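Local coordinates for dihydroxyacetone kinase (Citrobacter freundii, PDB 1UN8) that catalyses the ATP-dependent phosphorylation of dihydroxyacetone to dihydroxyacetone phosphate and works as a homodimer, at the interface of chains A and B. Residues are numbered along the deposited sequence; one frame, centred on the assembly and turned at random. Chains: chain A/B, Dihydroxyacetone kinase.

The interface of chains A and B. Residues chain A 92, 96, 127-128; chain B 343-346.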
loop_
_atom_site.group_PDB
_atom_site.type_symbol
_atom_site.label_atom_id
_atom_site.label_comp_id
_atom_site.label_asym_id
_atom_site.label_seq_id
_atom_site.Cartn_x
_atom_site.Cartn_y
_atom_site.Cartn_z
ATOM N N LEU A 92 -13.561 28.515 1.527
ATOM C CA LEU A 92 -13.847 29.671 2.367
ATOM C C LEU A 92 -14.273 29.195 3.754
ATOM O O LEU A 92 -13.720 29.627 4.773
ATOM C CB LEU A 92 -14.957 30.520 1.742
ATOM C CG LEU A 92 -15.285 31.824 2.478
ATOM C CD1 LEU A 92 -14.003 32.618 2.712
ATOM C CD2 LEU A 92 -16.294 32.637 1.664
ATOM N N GLN A 96 -12.693 30.541 7.405
ATOM C CA GLN A 96 -13.484 31.165 8.457
ATOM C C GLN A 96 -13.591 30.290 9.699
ATOM O O GLN A 96 -13.710 30.795 10.818
ATOM C CB GLN A 96 -14.899 31.431 7.963
ATOM C CG GLN A 96 -14.994 32.353 6.783
ATOM C CD GLN A 96 -16.286 33.135 6.812
ATOM O OE1 GLN A 96 -16.442 34.059 7.617
ATOM N NE2 GLN A 96 -17.229 32.760 5.952
ATOM N N ARG A 127 -11.751 40.030 1.790
ATOM C CA ARG A 127 -12.793 41.038 1.884
ATOM C C ARG A 127 -13.459 40.965 3.266
ATOM O O ARG A 127 -14.024 41.948 3.757
ATOM C CB ARG A 127 -13.839 40.832 0.789
ATOM C CG ARG A 127 -15.067 41.701 0.964
ATOM C CD ARG A 127 -16.030 41.562 -0.194
ATOM N NE ARG A 127 -17.300 42.225 0.090
ATOM C CZ ARG A 127 -18.209 41.765 0.948
ATOM N NH1 ARG A 127 -17.992 40.631 1.612
ATOM N NH2 ARG A 127 -19.333 42.438 1.154
ATOM N N LEU A 128 -13.381 39.795 3.892
ATOM C CA LEU A 128 -13.970 39.597 5.203
ATOM C C LEU A 128 -12.978 39.905 6.321
ATOM O O LEU A 128 -13.218 39.590 7.486
ATOM C CB LEU A 128 -14.488 38.164 5.335
ATOM C CG LEU A 128 -15.641 37.804 4.392
ATOM C CD1 LEU A 128 -15.935 36.295 4.455
ATOM C CD2 LEU A 128 -16.871 38.617 4.772
ATOM N N HIS B 343 -19.187 31.237 11.246
ATOM C CA HIS B 343 -18.853 31.902 9.997
ATOM C C HIS B 343 -19.833 32.977 9.541
ATOM O O HIS B 343 -21.033 32.731 9.391
ATOM C CB HIS B 343 -18.761 30.886 8.857
ATOM C CG HIS B 343 -20.128 30.284 8.445
ATOM N ND1 HIS B 343 -20.735 29.267 9.148
ATOM C CD2 HIS B 343 -20.956 30.580 7.415
ATOM C CE1 HIS B 343 -21.882 28.959 8.568
ATOM N NE2 HIS B 343 -22.040 29.741 7.515
ATOM N N ALA B 344 -19.288 34.173 9.322
ATOM C CA ALA B 344 -20.055 35.328 8.874
ATOM C C ALA B 344 -20.546 35.125 7.442
ATOM O O ALA B 344 -19.848 34.545 6.609
ATOM C CB ALA B 344 -19.191 36.586 8.962
ATOM N N SER B 345 -21.755 35.602 7.165
ATOM C CA SER B 345 -22.347 35.478 5.836
ATOM C C SER B 345 -21.417 36.017 4.764
ATOM O O SER B 345 -21.074 37.199 4.768
ATOM C CB SER B 345 -23.675 36.239 5.766
ATOM O OG SER B 345 -24.202 36.226 4.447
ATOM N N ALA B 346 -21.007 35.148 3.849
ATOM C CA ALA B 346 -20.126 35.567 2.768
ATOM C C ALA B 346 -20.855 36.600 1.901
ATOM O O ALA B 346 -20.258 37.579 1.447
ATOM C CB ALA B 346 -19.720 34.358 1.928
#
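The extended linker of chain B, on its way from the dihydroxyacetone-binding DhaK part to the helical, ATP-binding DhaL part, runs past chain A here, and B:Ala344 and B:Ala346 touch A:Gln96 and A:Leu92 of helix 88-98. The carboxamide of A:Gln96 carries the polar contact. Its NE2 gives an N-H to the backbone carbonyl O of B:Ala344 at 3.2 Å, nearly straight at the hydrogen (160°). The acceptor lies almost in the amide plane of A:Gln96, and the donor in turn sits in the plane of the B:Ala344 carbonyl, an in-plane geometry that would tend to hold the amide in this rotation. On the other branch, OE1 faces the backbone N of B:Ala344 at 3.3 Å, a weak and strongly bent bond (125° at the hydrogen). The amide thus faces both backbone polar groups of B:Ala344, but the grip rests mainly on the NE2 bond. A:Gln96 gets there by keeping CG anti to its carbonyl carbon (chi1 -61°) and bending at chi2. B:His343 adds its CB rather than its ring: this methylene packs against A:Gln96 CD at 3.9 Å, while the imidazole plane stands nearly perpendicular to the amide. One helical turn earlier, A:Leu92 meets the linker through a methyl, CD2 lying 3.8 Å from the B:Ala346 methyl CB. Looser contacts flank this pair. A:Leu128, just beyond helix 112-127, turns its CD2 methyl towards the carbonyl O of B:Ser345 at 4.4 Å. Summed over both chains, about 208 Å² of protein surface is hidden in this patch, one part of a two-fold symmetric interface; its centre lies about 27 Å from the active-site A:His220, so the patch does not line that histidine. From its path, the segment may help place the helical domain of chain B against chain A. At the margin A:Arg127, extended from CG to NE, leaves the guanidinium NH1 3.8 Å from the carbonyl O of B:Ala346.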